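Local atomic coordinates of phosphoribosylaminoimidazole carboxylase, ATPase subunit (Thermotoga maritima, PDB entry 3AX6), a protein that probably catalyses the ATP-dependent carboxylation of 5-aminoimidazole ribonucleotide with bicarbonate to N5-carboxyaminoimidazole ribonucleotide in purine biosynthesis. Residues L95-L108 against E252-N264. Sequence-based numbering, arbitrary orientation.
Sequences LEIIQDKFVQKEFL and EILVNEIAPRPHN. With ADP (adenosine-5'-diphosphate), chain E.
Ile98 packs at about a right angle over Ile258, its CD1 tight against Ile258 CG2 at 3.5 Å. Ile98 CD1 also lies 3.6 Å from Pro260 CB, because CG1 stands anti to the carbonyl carbon (chi1 -57°) and the chain runs on extended. Leu95 CD1 meets the CG edge of the Pro260 ring. At the other end Leu108 splits its branches: CD1 meets Val255 CG1 tip to tip at 4.0 Å, while CD2 slides past Ile258 CD1. Val231 of helix 218-235 also touches Ile258, so helix 101-110 and helix 218-235 both pack on this residue of edge strand 253-259.

Toward the nucleotide the contact turns polar. Gln104, its CG anti to the backbone N (chi1 170°) and the rest extended, sends NE2 to Glu257 OE2 (3.3 Å), nearly along the C-O axis and within its own amide plane; amide and carboxylate stand 85° apart. Glu257 OE2 also takes a weak bond from Ile258 N. Glu257 OE1 faces Lys101 NZ in a long salt bridge (3.8 Å), and Lys101 NZ bonds weakly to ADP O3A (3.3 Å). Lys105 reaches Asn256 OD1 through a water, 2.6 Å from Lys105 NZ, while Asn256 ND2 makes weak bonds to ADP O1A and O2A. Asn256 and Glu257 form a classic beta bulge against Glu244 of strand 239-248.

Lys138, Glu169 and Glu177 also bond ADP in this ATP-grasp site. Lys101, between Glu257 and the diphosphate, would offset part of the negative charge of both. If Glu257 binds ATP as predicted, Gln104 would steady its carboxylate from the second shell.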
ATOM      1  N   LEU A  95     -11.941  25.573  -0.013  1.00 20.37           N
ATOM      2  CA  LEU A  95     -10.683  25.853   0.655  1.00 21.74           C
ATOM      3  C   LEU A  95     -10.768  27.240   1.306  1.00 22.93           C
ATOM      4  O   LEU A  95     -10.313  27.441   2.437  1.00 21.14           O
ATOM      5  CB  LEU A  95      -9.541  25.805  -0.361  1.00 20.46           C
ATOM      6  CG  LEU A  95      -8.114  25.957   0.169  1.00 22.95           C
ATOM      7  CD1 LEU A  95      -7.870  24.963   1.294  1.00 23.23           C
ATOM      8  CD2 LEU A  95      -7.127  25.743  -0.964  1.00 21.49           C
ATOM      9  N   GLU A  96     -11.379  28.180   0.592  1.00 23.37           N
ATOM     10  CA  GLU A  96     -11.533  29.547   1.078  1.00 25.50           C
ATOM     11  C   GLU A  96     -12.382  29.607   2.355  1.00 24.54           C
ATOM     12  O   GLU A  96     -12.059  30.340   3.293  1.00 22.68           O
ATOM     13  CB  GLU A  96     -12.170  30.402  -0.018  1.00 28.11           C
ATOM     14  CG  GLU A  96     -12.176  31.892   0.261  1.00 29.84           C
ATOM     15  CD  GLU A  96     -12.664  32.688  -0.933  1.00 31.53           C
ATOM     16  OE1 GLU A  96     -13.782  32.398  -1.412  1.00 32.25           O
ATOM     17  OE2 GLU A  96     -11.934  33.596  -1.391  1.00 31.81           O
ATOM     18  N   ILE A  97     -13.463  28.831   2.380  1.00 23.30           N
ATOM     19  CA  ILE A  97     -14.355  28.775   3.533  1.00 21.34           C
ATOM     20  C   ILE A  97     -13.665  28.180   4.759  1.00 24.35           C
ATOM     21  O   ILE A  97     -13.848  28.655   5.879  1.00 24.32           O
ATOM     22  CB  ILE A  97     -15.605  27.926   3.232  1.00 16.99           C
ATOM     23  CG1 ILE A  97     -16.536  28.684   2.288  1.00 16.00           C
ATOM     24  CG2 ILE A  97     -16.326  27.578   4.521  1.00 14.00           C
ATOM     25  CD1 ILE A  97     -17.846  27.955   1.995  1.00 13.46           C
ATOM     26  N   ILE A  98     -12.874  27.135   4.539  1.00 25.50           N
ATOM     27  CA  ILE A  98     -12.177  26.462   5.625  1.00 27.43           C
ATOM     28  C   ILE A  98     -10.963  27.219   6.176  1.00 28.62           C
ATOM     29  O   ILE A  98     -10.698  27.175   7.377  1.00 30.98           O
ATOM     30  CB  ILE A  98     -11.738  25.053   5.183  1.00 27.58           C
ATOM     31  CG1 ILE A  98     -12.964  24.257   4.732  1.00 25.49           C
ATOM     32  CG2 ILE A  98     -11.034  24.339   6.328  1.00 27.45           C
ATOM     33  CD1 ILE A  98     -12.638  22.898   4.150  1.00 25.65           C
ATOM     34  N   GLN A  99     -10.238  27.917   5.308  1.00 28.96           N
ATOM     35  CA  GLN A  99      -9.052  28.669   5.722  1.00 29.69           C
ATOM     36  C   GLN A  99      -9.276  29.695   6.829  1.00 29.94           C
ATOM     37  O   GLN A  99      -8.365  29.992   7.601  1.00 29.56           O
ATOM     38  CB  GLN A  99      -8.436  29.391   4.529  1.00 30.80           C
ATOM     39  CG  GLN A  99      -7.733  28.492   3.545  1.00 31.01           C
ATOM     40  CD  GLN A  99      -6.741  29.258   2.704  1.00 31.74           C
ATOM     41  OE1 GLN A  99      -7.068  30.298   2.127  1.00 31.04           O
ATOM     42  NE2 GLN A  99      -5.518  28.748   2.628  1.00 32.62           N
ATOM     43  N   ASP A 100     -10.474  30.256   6.890  1.00 29.88           N
ATOM     44  CA  ASP A 100     -10.786  31.245   7.908  1.00 30.65           C
ATOM     45  C   ASP A 100     -11.782  30.630   8.879  1.00 30.20           C
ATOM     46  O   ASP A 100     -12.925  30.337   8.522  1.00 29.35           O
ATOM     47  CB  ASP A 100     -11.350  32.504   7.249  1.00 32.35           C
ATOM     48  CG  ASP A 100     -11.830  33.528   8.256  1.00 36.01           C
ATOM     49  OD1 ASP A 100     -12.109  34.674   7.842  1.00 37.82           O
ATOM     50  OD2 ASP A 100     -11.943  33.190   9.453  1.00 37.62           O
ATOM     51  N   LYS A 101     -11.336  30.433  10.113  1.00 28.46           N
ATOM     52  CA  LYS A 101     -12.169  29.817  11.129  1.00 27.01           C
ATOM     53  C   LYS A 101     -13.500  30.505  11.368  1.00 25.57           C
ATOM     54  O   LYS A 101     -14.483  29.839  11.670  1.00 25.13           O
ATOM     55  CB  LYS A 101     -11.405  29.713  12.445  1.00 28.84           C
ATOM     56  CG  LYS A 101     -10.230  28.751  12.405  1.00 28.66           C
ATOM     57  CD  LYS A 101      -9.784  28.391  13.813  1.00 29.04           C
ATOM     58  CE  LYS A 101      -8.739  27.295  13.797  1.00 29.25           C
ATOM     59  NZ  LYS A 101      -8.448  26.812  15.172  1.00 29.95           N
ATOM     60  N   PHE A 102     -13.544  31.826  11.237  1.00 24.86           N
ATOM     61  CA  PHE A 102     -14.799  32.536  11.459  1.00 25.89           C
ATOM     62  C   PHE A 102     -15.794  32.284  10.331  1.00 25.02           C
ATOM     63  O   PHE A 102     -16.947  31.931  10.578  1.00 24.87           O
ATOM     64  CB  PHE A 102     -14.571  34.043  11.617  1.00 24.90           C
ATOM     65  CG  PHE A 102     -15.839  34.811  11.859  1.00 25.21           C
ATOM     66  CD1 PHE A 102     -16.432  35.543  10.838  1.00 22.86           C
ATOM     67  CD2 PHE A 102     -16.469  34.756  13.095  1.00 23.43           C
ATOM     68  CE1 PHE A 102     -17.636  36.205  11.046  1.00 24.24           C
ATOM     69  CE2 PHE A 102     -17.672  35.414  13.312  1.00 23.55           C
ATOM     70  CZ  PHE A 102     -18.258  36.140  12.287  1.00 23.62           C
ATOM     71  N   VAL A 103     -15.355  32.469   9.093  1.00 26.20           N
ATOM     72  CA  VAL A 103     -16.238  32.224   7.962  1.00 24.79           C
ATOM     73  C   VAL A 103     -16.675  30.758   8.022  1.00 23.20           C
ATOM     74  O   VAL A 103     -17.829  30.430   7.733  1.00 22.46           O
ATOM     75  CB  VAL A 103     -15.531  32.516   6.618  1.00 26.12           C
ATOM     76  CG1 VAL A 103     -15.134  33.985   6.546  1.00 26.27           C
ATOM     77  CG2 VAL A 103     -14.309  31.649   6.481  1.00 28.55           C
ATOM     78  N   GLN A 104     -15.754  29.883   8.425  1.00 20.51           N
ATOM     79  CA  GLN A 104     -16.057  28.459   8.545  1.00 19.98           C
ATOM     80  C   GLN A 104     -17.202  28.250   9.533  1.00 20.18           C
ATOM     81  O   GLN A 104     -18.157  27.539   9.237  1.00 19.53           O
ATOM     82  CB  GLN A 104     -14.820  27.681   9.004  1.00 19.26           C
ATOM     83  CG  GLN A 104     -15.112  26.234   9.384  1.00 21.16           C
ATOM     84  CD  GLN A 104     -13.862  25.455   9.734  1.00 21.05           C
ATOM     85  OE1 GLN A 104     -13.837  24.716  10.720  1.00 23.49           O
ATOM     86  NE2 GLN A 104     -12.821  25.608   8.927  1.00 17.51           N
ATOM     87  N   LYS A 105     -17.103  28.877  10.705  1.00 22.14           N
ATOM     88  CA  LYS A 105     -18.146  28.777  11.730  1.00 23.00           C
ATOM     89  C   LYS A 105     -19.468  29.360  11.220  1.00 23.28           C
ATOM     90  O   LYS A 105     -20.541  28.807  11.457  1.00 23.52           O
ATOM     91  CB  LYS A 105     -17.720  29.529  12.997  1.00 23.38           C
ATOM     92  CG  LYS A 105     -16.577  28.885  13.773  1.00 26.36           C
ATOM     93  CD  LYS A 105     -16.977  27.513  14.280  1.00 27.87           C
ATOM     94  CE  LYS A 105     -15.845  26.835  15.032  1.00 28.62           C
ATOM     95  NZ  LYS A 105     -16.229  25.459  15.457  1.00 26.37           N
ATOM     96  N   GLU A 106     -19.370  30.488  10.525  1.00 25.44           N
ATOM     97  CA  GLU A 106     -20.522  31.186   9.954  1.00 25.46           C
ATOM     98  C   GLU A 106     -21.217  30.239   8.969  1.00 24.87           C
ATOM     99  O   GLU A 106     -22.441  30.146   8.932  1.00 23.77           O
ATOM    100  CB  GLU A 106     -20.030  32.443   9.223  1.00 27.69           C
ATOM    101  CG  GLU A 106     -21.027  33.585   9.069  1.00 32.01           C
ATOM    102  CD  GLU A 106     -21.034  34.541  10.260  1.00 33.87           C
ATOM    103  OE1 GLU A 106     -21.579  35.660  10.128  1.00 34.42           O
ATOM    104  OE2 GLU A 106     -20.502  34.171  11.327  1.00 35.22           O
ATOM    105  N   PHE A 107     -20.418  29.530   8.174  1.00 25.22           N
ATOM    106  CA  PHE A 107     -20.953  28.589   7.193  1.00 24.20           C
ATOM    107  C   PHE A 107     -21.672  27.412   7.832  1.00 23.10           C
ATOM    108  O   PHE A 107     -22.782  27.055   7.435  1.00 22.95           O
ATOM    109  CB  PHE A 107     -19.836  28.055   6.293  1.00 25.07           C
ATOM    110  CG  PHE A 107     -20.253  26.892   5.446  1.00 24.95           C
ATOM    111  CD1 PHE A 107     -20.023  25.593   5.870  1.00 25.37           C
ATOM    112  CD2 PHE A 107     -20.901  27.097   4.231  1.00 27.45           C
ATOM    113  CE1 PHE A 107     -20.431  24.507   5.093  1.00 28.20           C
ATOM    114  CE2 PHE A 107     -21.314  26.021   3.445  1.00 27.85           C
ATOM    115  CZ  PHE A 107     -21.077  24.722   3.877  1.00 28.23           C
ATOM    116  N   LEU A 108     -21.030  26.793   8.811  1.00 22.74           N
ATOM    117  CA  LEU A 108     -21.634  25.657   9.486  1.00 23.13           C
ATOM    118  C   LEU A 108     -22.940  26.091  10.147  1.00 23.92           C
ATOM    119  O   LEU A 108     -23.953  25.392  10.054  1.00 23.78           O
ATOM    120  CB  LEU A 108     -20.662  25.093  10.525  1.00 21.32           C
ATOM    121  CG  LEU A 108     -19.360  24.527   9.940  1.00 20.35           C
ATOM    122  CD1 LEU A 108     -18.336  24.274  11.044  1.00 18.47           C
ATOM    123  CD2 LEU A 108     -19.672  23.255   9.174  1.00 18.33           C
ATOM    124  N   GLU A 252     -23.286  16.071  23.668  1.00 17.87           N
ATOM    125  CA  GLU A 252     -23.488  16.739  22.387  1.00 18.15           C
ATOM    126  C   GLU A 252     -22.269  16.525  21.491  1.00 18.69           C
ATOM    127  O   GLU A 252     -21.136  16.431  21.973  1.00 18.22           O
ATOM    128  CB  GLU A 252     -23.666  18.250  22.576  1.00 20.52           C
ATOM    129  CG  GLU A 252     -24.503  18.691  23.770  1.00 25.85           C
ATOM    130  CD  GLU A 252     -24.038  20.038  24.332  1.00 29.58           C
ATOM    131  OE1 GLU A 252     -22.973  20.088  25.004  1.00 27.72           O
ATOM    132  OE2 GLU A 252     -24.731  21.051  24.089  1.00 32.58           O
ATOM    133  N   ILE A 253     -22.501  16.454  20.186  1.00 17.05           N
ATOM    134  CA  ILE A 253     -21.396  16.308  19.248  1.00 17.06           C
ATOM    135  C   ILE A 253     -21.324  17.576  18.397  1.00 16.85           C
ATOM    136  O   ILE A 253     -22.245  17.891  17.654  1.00 15.61           O
ATOM    137  CB  ILE A 253     -21.565  15.058  18.384  1.00 15.66           C
ATOM    138  CG1 ILE A 253     -21.447  13.823  19.288  1.00 12.31           C
ATOM    139  CG2 ILE A 253     -20.498  15.026  17.280  1.00 15.23           C
ATOM    140  CD1 ILE A 253     -21.642  12.523  18.588  1.00 14.15           C
ATOM    141  N   LEU A 254     -20.226  18.314  18.553  1.00 17.02           N
ATOM    142  CA  LEU A 254     -20.004  19.576  17.852  1.00 17.74           C
ATOM    143  C   LEU A 254     -18.815  19.473  16.900  1.00 17.66           C
ATOM    144  O   LEU A 254     -17.827  18.812  17.209  1.00 18.49           O
ATOM    145  CB  LEU A 254     -19.730  20.690  18.876  1.00 16.10           C
ATOM    146  CG  LEU A 254     -20.835  21.155  19.843  1.00 18.89           C
ATOM    147  CD1 LEU A 254     -21.568  19.973  20.420  1.00 20.25           C
ATOM    148  CD2 LEU A 254     -20.233  21.987  20.965  1.00 14.77           C
ATOM    149  N   VAL A 255     -18.907  20.107  15.737  1.00 17.88           N
ATOM    150  CA  VAL A 255     -17.779  20.072  14.816  1.00 18.77           C
ATOM    151  C   VAL A 255     -16.856  21.267  15.078  1.00 18.84           C
ATOM    152  O   VAL A 255     -17.275  22.428  15.093  1.00 19.38           O
ATOM    153  CB  VAL A 255     -18.234  20.045  13.343  1.00 18.42           C
ATOM    154  CG1 VAL A 255     -19.379  20.984  13.137  1.00 23.38           C
ATOM    155  CG2 VAL A 255     -17.068  20.424  12.439  1.00 19.09           C
ATOM    156  N   ASN A 256     -15.587  20.956  15.294  1.00 18.03           N
ATOM    157  CA  ASN A 256     -14.569  21.950  15.598  1.00 18.96           C
ATOM    158  C   ASN A 256     -13.716  22.370  14.407  1.00 19.44           C
ATOM    159  O   ASN A 256     -13.404  23.550  14.250  1.00 20.44           O
ATOM    160  CB  ASN A 256     -13.663  21.407  16.709  1.00 16.76           C
ATOM    161  CG  ASN A 256     -12.405  22.229  16.897  1.00 16.13           C
ATOM    162  OD1 ASN A 256     -12.467  23.426  17.146  1.00 16.93           O
ATOM    163  ND2 ASN A 256     -11.254  21.582  16.788  1.00 14.45           N
ATOM    164  N   GLU A 257     -13.349  21.413  13.562  1.00 19.39           N
ATOM    165  CA  GLU A 257     -12.486  21.724  12.431  1.00 19.97           C
ATOM    166  C   GLU A 257     -12.747  20.870  11.199  1.00 18.97           C
ATOM    167  O   GLU A 257     -13.243  19.750  11.293  1.00 18.27           O
ATOM    168  CB  GLU A 257     -11.023  21.559  12.868  1.00 23.69           C
ATOM    169  CG  GLU A 257      -9.994  22.070  11.874  1.00 25.89           C
ATOM    170  CD  GLU A 257     -10.058  23.567  11.701  1.00 24.86           C
ATOM    171  OE1 GLU A 257      -9.671  24.293  12.638  1.00 27.21           O
ATOM    172  OE2 GLU A 257     -10.507  24.018  10.631  1.00 27.48           O
ATOM    173  N   ILE A 258     -12.395  21.417  10.040  1.00 18.52           N
ATOM    174  CA  ILE A 258     -12.560  20.726   8.766  1.00 17.60           C
ATOM    175  C   ILE A 258     -11.242  20.755   8.004  1.00 17.79           C
ATOM    176  O   ILE A 258     -10.662  21.822   7.810  1.00 19.46           O
ATOM    177  CB  ILE A 258     -13.600  21.418   7.864  1.00 18.23           C
ATOM    178  CG1 ILE A 258     -14.952  21.518   8.573  1.00 17.94           C
ATOM    179  CG2 ILE A 258     -13.717  20.653   6.552  1.00 17.04           C
ATOM    180  CD1 ILE A 258     -16.019  22.219   7.749  1.00 17.56           C
ATOM    181  N   ALA A 259     -10.771  19.592   7.568  1.00 16.54           N
ATOM    182  CA  ALA A 259      -9.538  19.510   6.797  1.00 15.52           C
ATOM    183  C   ALA A 259      -9.922  19.042   5.388  1.00 16.52           C
ATOM    184  O   ALA A 259     -10.396  17.918   5.213  1.00 17.55           O
ATOM    185  CB  ALA A 259      -8.585  18.520   7.440  1.00 13.36           C
ATOM    186  N   PRO A 260      -9.716  19.895   4.366  1.00 16.09           N
ATOM    187  CA  PRO A 260     -10.040  19.597   2.964  1.00 16.78           C
ATOM    188  C   PRO A 260      -8.976  18.749   2.275  1.00 17.36           C
ATOM    189  O   PRO A 260      -8.461  19.123   1.216  1.00 16.25           O
ATOM    190  CB  PRO A 260     -10.131  20.982   2.349  1.00 16.25           C
ATOM    191  CG  PRO A 260      -8.972  21.659   3.011  1.00 15.98           C
ATOM    192  CD  PRO A 260      -9.129  21.243   4.474  1.00 16.75           C
ATOM    193  N   ARG A 261      -8.661  17.600   2.861  1.00 16.76           N
ATOM    194  CA  ARG A 261      -7.636  16.747   2.294  1.00 16.67           C
ATOM    195  C   ARG A 261      -7.468  15.518   3.160  1.00 16.65           C
ATOM    196  O   ARG A 261      -8.074  15.423   4.230  1.00 16.51           O
ATOM    197  CB  ARG A 261      -6.309  17.503   2.287  1.00 17.45           C
ATOM    198  CG  ARG A 261      -5.920  18.012   3.682  1.00 18.92           C
ATOM    199  CD  ARG A 261      -4.500  18.568   3.718  1.00 20.73           C
ATOM    200  NE  ARG A 261      -4.160  19.148   5.018  1.00 22.25           N
ATOM    201  CZ  ARG A 261      -4.037  18.459   6.150  1.00 21.86           C
ATOM    202  NH1 ARG A 261      -4.225  17.149   6.164  1.00 20.80           N
ATOM    203  NH2 ARG A 261      -3.725  19.085   7.276  1.00 22.50           N
ATOM    204  N   PRO A 262      -6.661  14.545   2.694  1.00 15.94           N
ATOM    205  CA  PRO A 262      -6.415  13.327   3.468  1.00 16.71           C
ATOM    206  C   PRO A 262      -5.792  13.845   4.763  1.00 16.47           C
ATOM    207  O   PRO A 262      -4.980  14.773   4.732  1.00 15.70           O
ATOM    208  CB  PRO A 262      -5.420  12.574   2.599  1.00 17.43           C
ATOM    209  CG  PRO A 262      -5.884  12.920   1.225  1.00 17.47           C
ATOM    210  CD  PRO A 262      -6.130  14.406   1.327  1.00 16.18           C
ATOM    211  N   HIS A 263      -6.167  13.258   5.893  1.00 18.95           N
ATOM    212  CA  HIS A 263      -5.679  13.733   7.185  1.00 18.56           C
ATOM    213  C   HIS A 263      -4.944  12.679   8.003  1.00 18.37           C
ATOM    214  O   HIS A 263      -5.215  11.485   7.896  1.00 18.44           O
ATOM    215  CB  HIS A 263      -6.880  14.279   7.963  1.00 21.60           C
ATOM    216  CG  HIS A 263      -6.531  14.973   9.242  1.00 23.61           C
ATOM    217  ND1 HIS A 263      -6.209  14.291  10.396  1.00 26.31           N
ATOM    218  CD2 HIS A 263      -6.503  16.289   9.561  1.00 24.87           C
ATOM    219  CE1 HIS A 263      -6.001  15.159  11.372  1.00 27.00           C
ATOM    220  NE2 HIS A 263      -6.175  16.377  10.892  1.00 25.78           N
ATOM    221  N   ASN A 264      -4.013  13.135   8.833  1.00 17.69           N
ATOM    222  CA  ASN A 264      -3.239  12.232   9.667  1.00 15.84           C
ATOM    223  C   ASN A 264      -4.118  11.309  10.504  1.00 14.22           C
ATOM    224  O   ASN A 264      -3.760  10.157  10.745  1.00 14.07           O
ATOM    225  CB  ASN A 264      -2.291  13.026  10.573  1.00 17.23           C
ATOM    226  CG  ASN A 264      -1.528  12.136  11.542  1.00 17.74           C
ATOM    227  OD1 ASN A 264      -1.909  11.997  12.699  1.00 21.22           O
ATOM    228  ND2 ASN A 264      -0.456  11.518  11.065  1.00 18.54           N
TER
HETATM  229  PB  ADP E 381      -5.679  23.894  16.297  1.00 48.46           P
HETATM  230  O1B ADP E 381      -6.153  22.570  15.804  1.00 47.85           O
HETATM  231  O2B ADP E 381      -4.393  23.668  17.256  1.00 48.72           O
HETATM  232  O3B ADP E 381      -5.265  24.846  14.973  1.00 47.13           O
HETATM  233  PA  ADP E 381      -8.002  23.769  17.828  1.00 38.43           P
HETATM  234  O1A ADP E 381      -9.324  24.330  17.457  1.00 34.95           O
HETATM  235  O2A ADP E 381      -7.947  22.220  17.349  1.00 39.65           O
HETATM  236  O3A ADP E 381      -6.837  24.709  17.137  1.00 43.77           O
HETATM  237  O5' ADP E 381      -7.831  23.897  19.442  1.00 37.43           O
HETATM  238  C5' ADP E 381      -6.914  22.886  19.893  1.00 32.89           C
HETATM  239  C4' ADP E 381      -7.410  22.254  21.199  1.00 30.37           C
HETATM  240  O4' ADP E 381      -7.999  23.265  22.080  1.00 28.36           O
HETATM  241  C3' ADP E 381      -8.506  21.206  20.937  1.00 29.61           C
HETATM  242  O3' ADP E 381      -7.960  19.910  20.647  1.00 31.86           O
HETATM  243  C2' ADP E 381      -9.329  21.253  22.222  1.00 27.74           C
HETATM  244  O2' ADP E 381      -8.818  20.342  23.199  1.00 28.42           O
HETATM  245  C1' ADP E 381      -9.222  22.724  22.668  1.00 24.62           C
HETATM  246  N9  ADP E 381     -10.415  23.502  22.272  1.00 22.53           N
HETATM  247  C8  ADP E 381     -10.700  24.020  21.031  1.00 20.97           C
HETATM  248  N7  ADP E 381     -11.841  24.641  21.048  1.00 20.10           N
HETATM  249  C5  ADP E 381     -12.369  24.573  22.288  1.00 20.54           C
HETATM  250  C6  ADP E 381     -13.561  25.045  22.904  1.00 19.54           C
HETATM  251  N6  ADP E 381     -14.485  25.758  22.176  1.00 18.90           N
HETATM  252  N1  ADP E 381     -13.770  24.784  24.213  1.00 21.36           N
HETATM  253  C2  ADP E 381     -12.885  24.092  24.939  1.00 22.25           C
HETATM  254  N3  ADP E 381     -11.755  23.628  24.399  1.00 22.37           N
HETATM  255  C4  ADP E 381     -11.460  23.841  23.096  1.00 21.35           C
HETATM  256  O   HOH W   1     -14.897  24.644  17.565  1.00 11.22           O